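Local structure of heat shock protein, putative (Plasmodium falciparum, 1Y6Z) at residues Val37-Phe47 with Ile123-Lys131; Val176-Gly184 with Lys225-Phe233. The protein probably acts as an ATP-dependent Hsp90-family chaperone binding unfolded proteins, this chain being its middle domain. All coordinates share one frame; numbering follows the deposited sequence.

Interaction 1 (Val37-Phe47 with Ile123-Lys131)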
ATOM      1  N   VAL B  37      -7.385 -12.890  -6.948  1.00 20.68           N
ATOM      2  CA  VAL B  37      -7.860 -12.564  -5.594  1.00 21.48           C
ATOM      3  C   VAL B  37      -9.397 -12.560  -5.621  1.00 21.71           C
ATOM      4  O   VAL B  37      -9.997 -12.071  -6.588  1.00 20.18           O
ATOM      5  CB  VAL B  37      -7.269 -11.189  -5.090  1.00 22.27           C
ATOM      6  CG1 VAL B  37      -7.524 -10.109  -6.057  1.00 22.91           C
ATOM      7  CG2 VAL B  37      -7.783 -10.856  -3.678  1.00 25.00           C
ATOM      8  N   HIS B  38      -9.980 -13.114  -4.563  1.00 20.34           N
ATOM      9  CA  HIS B  38     -11.432 -13.189  -4.404  1.00 22.36           C
ATOM     10  C   HIS B  38     -11.702 -12.314  -3.164  1.00 24.41           C
ATOM     11  O   HIS B  38     -11.149 -12.581  -2.101  1.00 24.79           O
ATOM     12  CB  HIS B  38     -11.814 -14.633  -4.166  1.00 22.45           C
ATOM     13  CG  HIS B  38     -13.282 -14.851  -3.902  1.00 22.42           C
ATOM     14  ND1 HIS B  38     -13.781 -16.069  -3.510  1.00 26.11           N
ATOM     15  CD2 HIS B  38     -14.349 -14.026  -4.005  1.00 21.55           C
ATOM     16  CE1 HIS B  38     -15.094 -15.981  -3.355  1.00 23.81           C
ATOM     17  NE2 HIS B  38     -15.462 -14.761  -3.668  1.00 25.21           N
ATOM     18  N   PHE B  39     -12.481 -11.250  -3.347  1.00 26.02           N
ATOM     19  CA  PHE B  39     -12.853 -10.443  -2.202  1.00 27.31           C
ATOM     20  C   PHE B  39     -14.324 -10.127  -2.180  1.00 28.82           C
ATOM     21  O   PHE B  39     -15.029 -10.179  -3.195  1.00 29.40           O
ATOM     22  CB  PHE B  39     -11.961  -9.194  -2.126  1.00 25.33           C
ATOM     23  CG  PHE B  39     -12.102  -8.252  -3.260  1.00 27.54           C
ATOM     24  CD1 PHE B  39     -12.802  -7.043  -3.096  1.00 24.53           C
ATOM     25  CD2 PHE B  39     -11.508  -8.521  -4.501  1.00 28.15           C
ATOM     26  CE1 PHE B  39     -12.919  -6.135  -4.118  1.00 27.52           C
ATOM     27  CE2 PHE B  39     -11.633  -7.603  -5.556  1.00 26.32           C
ATOM     28  CZ  PHE B  39     -12.327  -6.395  -5.363  1.00 28.78           C
ATOM     29  N   ASN B  40     -14.789  -9.771  -0.994  1.00 30.79           N
ATOM     30  CA  ASN B  40     -16.201  -9.465  -0.786  1.00 33.44           C
ATOM     31  C   ASN B  40     -16.237  -8.206   0.035  1.00 33.93           C
ATOM     32  O   ASN B  40     -15.444  -8.068   0.983  1.00 32.07           O
ATOM     33  CB  ASN B  40     -16.864 -10.605  -0.032  1.00 34.53           C
ATOM     34  CG  ASN B  40     -16.814 -11.931  -0.795  1.00 37.43           C
ATOM     35  OD1 ASN B  40     -17.267 -12.036  -1.945  1.00 38.88           O
ATOM     36  ND2 ASN B  40     -16.252 -12.959  -0.145  1.00 42.40           N
ATOM     37  N   VAL B  41     -17.076  -7.269  -0.380  1.00 35.61           N
ATOM     38  CA  VAL B  41     -17.299  -6.073   0.404  1.00 37.88           C
ATOM     39  C   VAL B  41     -18.727  -6.081   0.953  1.00 39.90           C
ATOM     40  O   VAL B  41     -19.665  -6.343   0.215  1.00 38.93           O
ATOM     41  CB  VAL B  41     -17.027  -4.822  -0.421  1.00 38.32           C
ATOM     42  CG1 VAL B  41     -17.160  -3.601   0.452  1.00 37.40           C
ATOM     43  CG2 VAL B  41     -15.617  -4.893  -0.994  1.00 37.07           C
ATOM     44  N   GLU B  42     -18.869  -5.807   2.254  1.00 42.81           N
ATOM     45  CA  GLU B  42     -20.170  -5.906   2.955  1.00 46.31           C
ATOM     46  C   GLU B  42     -20.581  -4.537   3.535  1.00 46.99           C
ATOM     47  O   GLU B  42     -19.815  -3.939   4.264  1.00 47.53           O
ATOM     48  CB  GLU B  42     -20.078  -6.952   4.070  1.00 46.67           C
ATOM     49  CG  GLU B  42     -19.217  -8.197   3.720  1.00 52.46           C
ATOM     50  CD  GLU B  42     -17.692  -8.021   3.932  1.00 56.98           C
ATOM     51  OE1 GLU B  42     -16.969  -9.042   3.883  1.00 56.90           O
ATOM     52  OE2 GLU B  42     -17.206  -6.876   4.137  1.00 60.77           O
ATOM     53  N   GLY B  43     -21.753  -4.022   3.161  1.00 48.52           N
ATOM     54  CA  GLY B  43     -22.246  -2.726   3.669  1.00 49.23           C
ATOM     55  C   GLY B  43     -23.268  -2.115   2.740  1.00 50.22           C
ATOM     56  O   GLY B  43     -24.230  -2.785   2.349  1.00 50.25           O
ATOM     57  N   GLN B  44     -23.061  -0.856   2.353  1.00 50.70           N
ATOM     58  CA  GLN B  44     -24.002  -0.187   1.480  1.00 51.38           C
ATOM     59  C   GLN B  44     -24.076  -0.516  -0.010  1.00 52.06           C
ATOM     60  O   GLN B  44     -25.210  -0.581  -0.509  1.00 52.23           O
ATOM     61  CB  GLN B  44     -24.004   1.343   1.664  1.00 52.15           C
ATOM     62  CG  GLN B  44     -22.644   2.005   1.617  1.00 52.70           C
ATOM     63  CD  GLN B  44     -22.622   3.334   0.854  1.00 53.80           C
ATOM     64  OE1 GLN B  44     -21.542   3.833   0.502  1.00 53.74           O
ATOM     65  NE2 GLN B  44     -23.796   3.911   0.607  1.00 51.32           N
ATOM     66  N   ILE B  45     -23.004  -0.711  -0.800  1.00 51.98           N
ATOM     67  CA  ILE B  45     -21.582  -1.127  -0.578  1.00 52.22           C
ATOM     68  C   ILE B  45     -21.318  -2.603  -0.958  1.00 50.93           C
ATOM     69  O   ILE B  45     -20.193  -2.961  -1.327  1.00 52.41           O
ATOM     70  CB  ILE B  45     -20.729  -0.497   0.601  1.00 52.22           C
ATOM     71  CG1 ILE B  45     -19.656   0.419  -0.009  1.00 53.05           C
ATOM     72  CG2 ILE B  45     -19.995  -1.558   1.416  1.00 53.60           C
ATOM     73  CD1 ILE B  45     -19.267   1.594   0.820  1.00 51.19           C
ATOM     74  N   SER B  46     -22.365  -3.417  -0.956  1.00 48.69           N
ATOM     75  CA  SER B  46     -22.187  -4.841  -1.075  1.00 46.72           C
ATOM     76  C   SER B  46     -21.874  -5.355  -2.491  1.00 44.74           C
ATOM     77  O   SER B  46     -22.658  -5.175  -3.444  1.00 44.24           O
ATOM     78  CB  SER B  46     -23.373  -5.569  -0.482  1.00 46.79           C
ATOM     79  OG  SER B  46     -22.903  -6.431   0.532  1.00 49.95           O
ATOM     80  N   PHE B  47     -20.715  -6.014  -2.612  1.00 42.34           N
ATOM     81  CA  PHE B  47     -20.355  -6.701  -3.865  1.00 39.33           C
ATOM     82  C   PHE B  47     -19.299  -7.788  -3.588  1.00 38.09           C
ATOM     83  O   PHE B  47     -18.619  -7.767  -2.538  1.00 37.34           O
ATOM     84  CB  PHE B  47     -19.939  -5.705  -4.970  1.00 39.61           C
ATOM     85  CG  PHE B  47     -18.582  -5.061  -4.760  1.00 39.65           C
ATOM     86  CD1 PHE B  47     -17.410  -5.712  -5.172  1.00 40.49           C
ATOM     87  CD2 PHE B  47     -18.470  -3.823  -4.147  1.00 39.88           C
ATOM     88  CE1 PHE B  47     -16.159  -5.128  -4.968  1.00 41.91           C
ATOM     89  CE2 PHE B  47     -17.204  -3.226  -3.923  1.00 41.43           C
ATOM     90  CZ  PHE B  47     -16.057  -3.874  -4.360  1.00 41.88           C
ATOM     91  N   ILE B 123     -16.894   3.841  -6.451  1.00 37.82           N
ATOM     92  CA  ILE B 123     -16.436   3.142  -5.261  1.00 37.77           C
ATOM     93  C   ILE B 123     -15.962   1.726  -5.617  1.00 36.77           C
ATOM     94  O   ILE B 123     -14.894   1.279  -5.188  1.00 34.92           O
ATOM     95  CB  ILE B 123     -17.581   3.063  -4.259  1.00 37.84           C
ATOM     96  CG1 ILE B 123     -17.660   4.404  -3.502  1.00 38.74           C
ATOM     97  CG2 ILE B 123     -17.427   1.847  -3.338  1.00 38.34           C
ATOM     98  CD1 ILE B 123     -19.014   4.705  -2.972  1.00 40.28           C
ATOM     99  N   ILE B 124     -16.775   1.025  -6.394  1.00 35.88           N
ATOM    100  CA  ILE B 124     -16.395  -0.324  -6.816  1.00 36.57           C
ATOM    101  C   ILE B 124     -15.080  -0.267  -7.628  1.00 35.75           C
ATOM    102  O   ILE B 124     -14.157  -1.053  -7.358  1.00 36.18           O
ATOM    103  CB  ILE B 124     -17.540  -1.074  -7.560  1.00 35.91           C
ATOM    104  CG1 ILE B 124     -18.733  -1.271  -6.605  1.00 37.76           C
ATOM    105  CG2 ILE B 124     -17.052  -2.447  -8.056  1.00 36.31           C
ATOM    106  CD1 ILE B 124     -19.997  -1.783  -7.272  1.00 37.59           C
ATOM    107  N   ASN B 125     -15.005   0.651  -8.597  1.00 35.24           N
ATOM    108  CA  ASN B 125     -13.815   0.861  -9.404  1.00 35.06           C
ATOM    109  C   ASN B 125     -12.561   1.083  -8.565  1.00 34.81           C
ATOM    110  O   ASN B 125     -11.515   0.476  -8.812  1.00 34.16           O
ATOM    111  CB  ASN B 125     -14.004   2.043 -10.357  1.00 35.43           C
ATOM    112  CG  ASN B 125     -15.036   1.756 -11.446  1.00 38.83           C
ATOM    113  OD1 ASN B 125     -15.520   2.674 -12.108  1.00 42.37           O
ATOM    114  ND2 ASN B 125     -15.412   0.474 -11.599  1.00 36.45           N
ATOM    115  N   LYS B 126     -12.664   1.983  -7.586  1.00 33.17           N
ATOM    116  CA  LYS B 126     -11.531   2.272  -6.716  1.00 32.72           C
ATOM    117  C   LYS B 126     -11.019   1.055  -5.948  1.00 28.49           C
ATOM    118  O   LYS B 126      -9.840   0.892  -5.830  1.00 28.20           O
ATOM    119  CB  LYS B 126     -11.899   3.407  -5.730  1.00 33.03           C
ATOM    120  CG  LYS B 126     -10.642   4.138  -5.248  1.00 39.81           C
ATOM    121  CD  LYS B 126     -10.901   4.927  -3.961  1.00 44.71           C
ATOM    122  CE  LYS B 126      -9.612   4.975  -3.147  1.00 45.99           C
ATOM    123  NZ  LYS B 126      -9.658   6.088  -2.148  1.00 47.70           N
ATOM    124  N   ARG B 127     -11.926   0.224  -5.433  1.00 27.70           N
ATOM    125  CA  ARG B 127     -11.615  -0.970  -4.629  1.00 27.01           C
ATOM    126  C   ARG B 127     -10.939  -1.993  -5.555  1.00 26.28           C
ATOM    127  O   ARG B 127     -10.011  -2.699  -5.169  1.00 23.75           O
ATOM    128  CB  ARG B 127     -12.918  -1.600  -4.173  1.00 28.35           C
ATOM    129  CG  ARG B 127     -13.395  -1.560  -2.680  1.00 33.69           C
ATOM    130  CD  ARG B 127     -13.208  -0.301  -1.937  1.00 37.92           C
ATOM    131  NE  ARG B 127     -14.177  -0.114  -0.817  1.00 40.74           N
ATOM    132  CZ  ARG B 127     -14.302  -0.886   0.272  1.00 42.45           C
ATOM    133  NH1 ARG B 127     -15.191  -0.556   1.226  1.00 43.84           N
ATOM    134  NH2 ARG B 127     -13.558  -1.979   0.444  1.00 39.12           N
ATOM    135  N   ILE B 128     -11.457  -2.087  -6.767  1.00 25.21           N
ATOM    136  CA  ILE B 128     -10.820  -2.969  -7.755  1.00 24.34           C
ATOM    137  C   ILE B 128      -9.370  -2.576  -8.031  1.00 23.38           C
ATOM    138  O   ILE B 128      -8.504  -3.426  -8.103  1.00 22.08           O
ATOM    139  CB  ILE B 128     -11.639  -3.030  -9.036  1.00 25.98           C
ATOM    140  CG1 ILE B 128     -12.856  -3.914  -8.787  1.00 25.75           C
ATOM    141  CG2 ILE B 128     -10.826  -3.678 -10.186  1.00 26.56           C
ATOM    142  CD1 ILE B 128     -13.748  -4.063  -9.986  1.00 31.25           C
ATOM    143  N   VAL B 129      -9.097  -1.292  -8.239  1.00 23.40           N
ATOM    144  CA  VAL B 129      -7.739  -0.857  -8.573  1.00 23.61           C
ATOM    145  C   VAL B 129      -6.802  -1.144  -7.413  1.00 23.89           C
ATOM    146  O   VAL B 129      -5.683  -1.647  -7.585  1.00 21.91           O
ATOM    147  CB  VAL B 129      -7.728   0.638  -8.957  1.00 24.32           C
ATOM    148  CG1 VAL B 129      -6.300   1.155  -9.206  1.00 23.56           C
ATOM    149  CG2 VAL B 129      -8.632   0.844 -10.136  1.00 22.55           C
ATOM    150  N   LEU B 130      -7.236  -0.808  -6.209  1.00 24.43           N
ATOM    151  CA  LEU B 130      -6.452  -1.141  -5.057  1.00 24.34           C
ATOM    152  C   LEU B 130      -6.183  -2.665  -4.850  1.00 23.14           C
ATOM    153  O   LEU B 130      -5.046  -3.021  -4.517  1.00 21.52           O
ATOM    154  CB  LEU B 130      -6.961  -0.399  -3.816  1.00 26.27           C
ATOM    155  CG  LEU B 130      -6.924   1.144  -4.097  1.00 29.55           C
ATOM    156  CD1 LEU B 130      -7.400   2.019  -2.896  1.00 33.15           C
ATOM    157  CD2 LEU B 130      -5.573   1.731  -4.706  1.00 28.96           C
ATOM    158  N   LYS B 131      -7.181  -3.537  -5.067  1.00 22.49           N
ATOM    159  CA  LYS B 131      -6.973  -4.985  -4.930  1.00 22.27           C
ATOM    160  C   LYS B 131      -6.011  -5.443  -6.036  1.00 21.35           C
ATOM    161  O   LYS B 131      -5.208  -6.349  -5.812  1.00 21.21           O
ATOM    162  CB  LYS B 131      -8.297  -5.780  -5.023  1.00 24.06           C
ATOM    163  CG  LYS B 131      -9.136  -5.679  -3.758  1.00 24.16           C
ATOM    164  CD  LYS B 131      -8.602  -6.559  -2.685  1.00 24.77           C
ATOM    165  CE  LYS B 131      -9.490  -6.432  -1.444  1.00 33.38           C
ATOM    166  NZ  LYS B 131      -8.848  -7.064  -0.280  1.00 27.70           N
TER
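Phe39 lies against Lys131 where the edge strand of the five-stranded mixed sheet packs on helix 121-141, the sheet-on-helix layer of this Hsp90 middle domain. The aliphatic part of Lys131 runs across one face of the Phe39 ring; CG sits 3.5 Å from the ring centroid, 8° off the normal, a CH-pi contact. A bend at chi2 (-77°) folds the lysine chain back over the ring, carrying NZ on to a salt bridge with Glu141 of the second subunit. At the ring edge Ile128 CG1 approaches Phe39 CZ at 4.3 Å.

Phe47, entering the next strand, is clamped on both faces: Val41 CB lies over one, toward the rim, and Ile124 CG2 stands over the centre of the other, 4.0 Å from the centroid. Its CG stands between backbone N and carbonyl carbon (chi1 73°), a setting that directs the ring at the helix, where Arg127 CB meets the edge in plane. Beyond that edge the arginine bends at chi2 and brings its guanidinium, nearly perpendicular to the ring, to Val41, while NE pairs with Glu195 of the second subunit. Val41 CG1 rests over one guanidinium face, 3.7 Å from Arg127 NH1.

Interaction 2 (Val176-Gly184 with Lys225-Phe233)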
ATOM      1  N   VAL B 176       7.578  -1.254 -12.051  1.00 22.78           N
ATOM      2  CA  VAL B 176       8.106  -1.295 -13.433  1.00 23.37           C
ATOM      3  C   VAL B 176       9.645  -1.565 -13.331  1.00 23.96           C
ATOM      4  O   VAL B 176      10.243  -1.244 -12.304  1.00 22.28           O
ATOM      5  CB  VAL B 176       7.783   0.007 -14.234  1.00 22.93           C
ATOM      6  CG1 VAL B 176       6.283   0.323 -14.356  1.00 23.05           C
ATOM      7  CG2 VAL B 176       8.473   1.213 -13.626  1.00 25.53           C
ATOM      8  N   GLU B 177      10.231  -2.215 -14.363  1.00 23.65           N
ATOM      9  CA  GLU B 177      11.647  -2.582 -14.381  1.00 25.79           C
ATOM     10  C   GLU B 177      12.283  -2.244 -15.731  1.00 26.02           C
ATOM     11  O   GLU B 177      11.602  -2.297 -16.781  1.00 25.04           O
ATOM     12  CB  GLU B 177      11.815  -4.065 -13.992  1.00 24.41           C
ATOM     13  CG  GLU B 177      11.402  -4.377 -12.545  1.00 25.13           C
ATOM     14  CD  GLU B 177      11.685  -5.811 -12.131  1.00 28.74           C
ATOM     15  OE1 GLU B 177      12.348  -6.547 -12.903  1.00 29.26           O
ATOM     16  OE2 GLU B 177      11.233  -6.171 -11.023  1.00 29.45           O
ATOM     17  N   PHE B 178      13.571  -1.862 -15.691  1.00 27.45           N
ATOM     18  CA  PHE B 178      14.326  -1.452 -16.892  1.00 28.58           C
ATOM     19  C   PHE B 178      15.721  -1.992 -16.793  1.00 28.65           C
ATOM     20  O   PHE B 178      16.263  -2.175 -15.695  1.00 27.93           O
ATOM     21  CB  PHE B 178      14.454   0.083 -17.042  1.00 29.12           C
ATOM     22  CG  PHE B 178      13.153   0.796 -17.001  1.00 30.14           C
ATOM     23  CD1 PHE B 178      12.624   1.243 -15.794  1.00 29.26           C
ATOM     24  CD2 PHE B 178      12.415   0.991 -18.163  1.00 31.67           C
ATOM     25  CE1 PHE B 178      11.407   1.885 -15.734  1.00 29.16           C
ATOM     26  CE2 PHE B 178      11.173   1.659 -18.123  1.00 33.31           C
ATOM     27  CZ  PHE B 178      10.664   2.103 -16.894  1.00 30.34           C
ATOM     28  N   TYR B 179      16.289  -2.269 -17.961  1.00 31.01           N
ATOM     29  CA  TYR B 179      17.688  -2.647 -18.044  1.00 32.36           C
ATOM     30  C   TYR B 179      18.473  -1.396 -17.705  1.00 32.02           C
ATOM     31  O   TYR B 179      18.003  -0.301 -17.960  1.00 30.30           O
ATOM     32  CB  TYR B 179      18.010  -3.126 -19.470  1.00 33.80           C
ATOM     33  CG  TYR B 179      17.571  -4.553 -19.718  1.00 36.19           C
ATOM     34  CD1 TYR B 179      16.545  -4.859 -20.621  1.00 41.10           C
ATOM     35  CD2 TYR B 179      18.119  -5.583 -18.977  1.00 38.04           C
ATOM     36  CE1 TYR B 179      16.135  -6.201 -20.817  1.00 40.23           C
ATOM     37  CE2 TYR B 179      17.729  -6.908 -19.160  1.00 41.76           C
ATOM     38  CZ  TYR B 179      16.744  -7.215 -20.076  1.00 41.32           C
ATOM     39  OH  TYR B 179      16.372  -8.554 -20.215  1.00 40.60           O
ATOM     40  N   SER B 180      19.678  -1.568 -17.159  1.00 33.28           N
ATOM     41  CA  SER B 180      20.546  -0.429 -16.910  1.00 33.84           C
ATOM     42  C   SER B 180      21.968  -0.821 -17.296  1.00 35.61           C
ATOM     43  O   SER B 180      22.187  -1.963 -17.725  1.00 35.27           O
ATOM     44  CB  SER B 180      20.497  -0.034 -15.449  1.00 33.08           C
ATOM     45  OG  SER B 180      21.134  -1.015 -14.663  1.00 31.90           O
ATOM     46  N   ILE B 181      22.924   0.099 -17.114  1.00 37.63           N
ATOM     47  CA  ILE B 181      24.358  -0.244 -17.287  1.00 38.36           C
ATOM     48  C   ILE B 181      24.794  -1.336 -16.300  1.00 39.16           C
ATOM     49  O   ILE B 181      25.454  -2.296 -16.691  1.00 39.83           O
ATOM     50  CB  ILE B 181      25.286   1.002 -17.141  1.00 38.99           C
ATOM     51  CG1 ILE B 181      24.849   2.145 -18.104  1.00 39.10           C
ATOM     52  CG2 ILE B 181      26.770   0.585 -17.300  1.00 38.72           C
ATOM     53  CD1 ILE B 181      25.595   3.544 -17.924  1.00 38.34           C
ATOM     54  N   ASN B 182      24.442  -1.195 -15.021  1.00 38.68           N
ATOM     55  CA  ASN B 182      24.927  -2.142 -14.038  1.00 40.04           C
ATOM     56  C   ASN B 182      24.115  -3.412 -13.856  1.00 40.64           C
ATOM     57  O   ASN B 182      24.587  -4.334 -13.194  1.00 40.84           O
ATOM     58  CB  ASN B 182      25.169  -1.470 -12.697  1.00 39.83           C
ATOM     59  CG  ASN B 182      26.097  -0.288 -12.808  1.00 39.37           C
ATOM     60  OD1 ASN B 182      26.113   0.575 -11.922  1.00 39.52           O
ATOM     61  ND2 ASN B 182      26.839  -0.203 -13.921  1.00 36.11           N
ATOM     62  N   SER B 183      22.913  -3.470 -14.455  1.00 42.22           N
ATOM     63  CA  SER B 183      21.939  -4.541 -14.157  1.00 42.39           C
ATOM     64  C   SER B 183      22.256  -5.926 -14.753  1.00 42.91           C
ATOM     65  O   SER B 183      21.873  -6.964 -14.180  1.00 43.22           O
ATOM     66  CB  SER B 183      20.530  -4.107 -14.571  1.00 40.95           C
ATOM     67  OG  SER B 183      20.322  -4.326 -15.955  1.00 42.50           O
ATOM     68  N   GLY B 184      22.909  -5.962 -15.905  1.00 43.93           N
ATOM     69  CA  GLY B 184      23.282  -7.251 -16.504  1.00 44.81           C
ATOM     70  C   GLY B 184      22.230  -7.744 -17.464  1.00 45.94           C
ATOM     71  O   GLY B 184      21.575  -6.935 -18.114  1.00 45.90           O
ATOM     72  N   LYS B 225      29.274   7.777 -16.728  1.00 35.06           N
ATOM     73  CA  LYS B 225      30.143   6.636 -16.442  1.00 34.48           C
ATOM     74  C   LYS B 225      31.416   7.056 -15.672  1.00 34.36           C
ATOM     75  O   LYS B 225      31.947   6.308 -14.859  1.00 34.21           O
ATOM     76  CB  LYS B 225      30.589   5.948 -17.723  1.00 36.48           C
ATOM     77  CG  LYS B 225      29.461   5.448 -18.661  1.00 36.99           C
ATOM     78  CD  LYS B 225      30.045   4.499 -19.696  1.00 39.65           C
ATOM     79  CE  LYS B 225      30.397   5.183 -20.998  1.00 41.97           C
ATOM     80  NZ  LYS B 225      30.013   4.377 -22.241  1.00 44.95           N
ATOM     81  N   ALA B 226      31.876   8.274 -15.938  1.00 34.54           N
ATOM     82  CA  ALA B 226      33.051   8.823 -15.271  1.00 34.22           C
ATOM     83  C   ALA B 226      32.647   9.108 -13.837  1.00 34.48           C
ATOM     84  O   ALA B 226      33.481   9.131 -12.955  1.00 33.66           O
ATOM     85  CB  ALA B 226      33.487  10.095 -15.982  1.00 34.24           C
ATOM     86  N   LEU B 227      31.341   9.301 -13.591  1.00 34.61           N
ATOM     87  CA  LEU B 227      30.881   9.362 -12.186  1.00 34.66           C
ATOM     88  C   LEU B 227      30.524   7.995 -11.568  1.00 35.63           C
ATOM     89  O   LEU B 227      30.220   7.922 -10.373  1.00 33.67           O
ATOM     90  CB  LEU B 227      29.732  10.364 -12.029  1.00 35.14           C
ATOM     91  CG  LEU B 227      30.207  11.831 -11.947  1.00 35.46           C
ATOM     92  CD1 LEU B 227      29.106  12.867 -12.280  1.00 37.56           C
ATOM     93  CD2 LEU B 227      30.819  12.120 -10.619  1.00 32.03           C
ATOM     94  N   ASN B 228      30.630   6.923 -12.369  1.00 36.30           N
ATOM     95  CA  ASN B 228      30.206   5.576 -11.972  1.00 37.58           C
ATOM     96  C   ASN B 228      28.735   5.544 -11.536  1.00 36.68           C
ATOM     97  O   ASN B 228      28.360   4.828 -10.594  1.00 37.47           O
ATOM     98  CB  ASN B 228      31.096   5.052 -10.848  1.00 38.73           C
ATOM     99  CG  ASN B 228      32.531   4.792 -11.318  1.00 42.52           C
ATOM    100  OD1 ASN B 228      32.774   3.868 -12.095  1.00 45.42           O
ATOM    101  ND2 ASN B 228      33.466   5.646 -10.886  1.00 42.72           N
ATOM    102  N   TYR B 229      27.925   6.383 -12.154  1.00 36.68           N
ATOM    103  CA  TYR B 229      26.480   6.384 -11.854  1.00 36.24           C
ATOM    104  C   TYR B 229      25.813   5.317 -12.733  1.00 35.62           C
ATOM    105  O   TYR B 229      26.245   5.095 -13.883  1.00 34.93           O
ATOM    106  CB  TYR B 229      25.867   7.761 -12.094  1.00 36.84           C
ATOM    107  CG  TYR B 229      26.246   8.841 -11.093  1.00 36.57           C
ATOM    108  CD1 TYR B 229      27.027   8.552  -9.963  1.00 36.08           C
ATOM    109  CD2 TYR B 229      25.829  10.164 -11.295  1.00 37.07           C
ATOM    110  CE1 TYR B 229      27.378   9.549  -9.048  1.00 35.60           C
ATOM    111  CE2 TYR B 229      26.162  11.188 -10.368  1.00 35.93           C
ATOM    112  CZ  TYR B 229      26.937  10.866  -9.260  1.00 38.89           C
ATOM    113  OH  TYR B 229      27.274  11.848  -8.349  1.00 40.72           O
ATOM    114  N   ASP B 230      24.784   4.629 -12.214  1.00 34.18           N
ATOM    115  CA  ASP B 230      23.981   3.795 -13.109  1.00 32.89           C
ATOM    116  C   ASP B 230      23.030   4.666 -13.909  1.00 31.44           C
ATOM    117  O   ASP B 230      22.652   5.760 -13.476  1.00 30.53           O
ATOM    118  CB  ASP B 230      23.237   2.667 -12.354  1.00 32.50           C
ATOM    119  CG  ASP B 230      22.768   1.528 -13.295  1.00 35.16           C
ATOM    120  OD1 ASP B 230      23.215   1.473 -14.452  1.00 35.09           O
ATOM    121  OD2 ASP B 230      21.968   0.664 -12.852  1.00 37.26           O
ATOM    122  N   VAL B 231      22.642   4.159 -15.080  1.00 30.82           N
ATOM    123  CA  VAL B 231      21.690   4.799 -15.954  1.00 29.71           C
ATOM    124  C   VAL B 231      20.759   3.720 -16.501  1.00 28.60           C
ATOM    125  O   VAL B 231      21.195   2.706 -17.038  1.00 27.66           O
ATOM    126  CB  VAL B 231      22.373   5.478 -17.163  1.00 30.29           C
ATOM    127  CG1 VAL B 231      21.351   6.065 -18.135  1.00 29.97           C
ATOM    128  CG2 VAL B 231      23.262   6.595 -16.683  1.00 32.34           C
ATOM    129  N   LEU B 232      19.460   3.975 -16.393  1.00 29.88           N
ATOM    130  CA  LEU B 232      18.465   3.049 -16.956  1.00 29.18           C
ATOM    131  C   LEU B 232      18.335   3.239 -18.451  1.00 30.98           C
ATOM    132  O   LEU B 232      18.528   4.346 -18.954  1.00 30.82           O
ATOM    133  CB  LEU B 232      17.087   3.339 -16.366  1.00 27.90           C
ATOM    134  CG  LEU B 232      17.076   3.461 -14.851  1.00 27.09           C
ATOM    135  CD1 LEU B 232      15.744   4.182 -14.454  1.00 27.82           C
ATOM    136  CD2 LEU B 232      17.273   2.058 -14.299  1.00 26.40           C
ATOM    137  N   PHE B 233      17.934   2.179 -19.143  1.00 32.73           N
ATOM    138  CA  PHE B 233      17.692   2.269 -20.582  1.00 35.30           C
ATOM    139  C   PHE B 233      16.200   2.361 -20.950  1.00 37.11           C
ATOM    140  O   PHE B 233      15.391   1.532 -20.517  1.00 37.06           O
ATOM    141  CB  PHE B 233      18.304   1.049 -21.276  1.00 36.05           C
ATOM    142  CG  PHE B 233      19.800   0.875 -21.052  1.00 37.99           C
ATOM    143  CD1 PHE B 233      20.358  -0.398 -21.041  1.00 38.55           C
ATOM    144  CD2 PHE B 233      20.640   1.977 -20.858  1.00 40.91           C
ATOM    145  CE1 PHE B 233      21.746  -0.574 -20.842  1.00 41.27           C
ATOM    146  CE2 PHE B 233      22.032   1.813 -20.644  1.00 39.65           C
ATOM    147  CZ  PHE B 233      22.572   0.559 -20.634  1.00 39.54           C
TER
HETATM  148  O   HOH W   1      15.189  -1.192 -20.362  1.00 34.03           O
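Ser180 and Asp230 form the polar centre of this contact, which illustrates how one carboxylate can organise a turn beside a strand. With its hydroxyl set between its own backbone N and carbonyl carbon (chi1 70°), Ser180 OG donates to Asp230 OD2 at 2.6 Å, on the syn lone pair of that oxygen. Asp230 extends its carboxylate with CG opposite the backbone N (chi1 -162°), which brings Asp230 OD1 to the backbone N of Asn182. Asn182 N reaches Asp230 OD1 at 3.0 Å from one face of the carboxylate plane, and Val231 N, next along the aspartate's own chain, donates from the opposite face; the two grips should restrain rotation of the group. The amide of Asn182 is stacked on the carboxylate, their planes 9° apart. Ser180 N in turn donates to Ser183 OG, closing the turn on itself.

Two backbone bonds bracket the Ser180-Leu232 pair: Phe233 N to Tyr179 O, 2.7 Å, and Ile181 N to Val231 O, 3.1 Å. The Phe233 ring turns one face to the Ser180 backbone, with Ser180 CA 4.0 Å above its centre. Ile181 crosses Phe233 at about a right angle, Ile181 CG1 lying 3.8 Å from Phe233 CZ, and sends CD1 onward to Val231 CB. Phe233 CD1 also touches Tyr179 CB, 3.9 Å away. A water accepts from Tyr179 N and donates to Phe233 O, extending the pairing by one step.

Strand 231-234 is an outer strand of a three-stranded parallel sheet, bonded on its other side to strand 204-208 through Leu232. The arrangement is thus a single beta bridge, Ser180 with Leu232, laid along the edge of the parallel sheet of an alpha/beta domain, with Asp230 bonded to the Ser180-Ser183 turn.

The two contacts lie on opposite sides of the chain's centre, their own centres 39 Å apart and their nearest atoms about 14 Å apart, and they share no secondary-structure element. Interaction 1 joins a helix to the large mixed sheet mainly through side chains, without a hydrogen bond between its segments; its buried aromatic centre gives way to charged ends that reach the second subunit. Interaction 2 joins a turn to the edge of the smaller parallel sheet mainly through backbone and carboxylate hydrogen bonds, and no other chain of the assembly touches it. Both are partly buried and comparable in area, 518 and 554 Å², yet one is chiefly apolar, while the other adds polar pairing to apolar contacts.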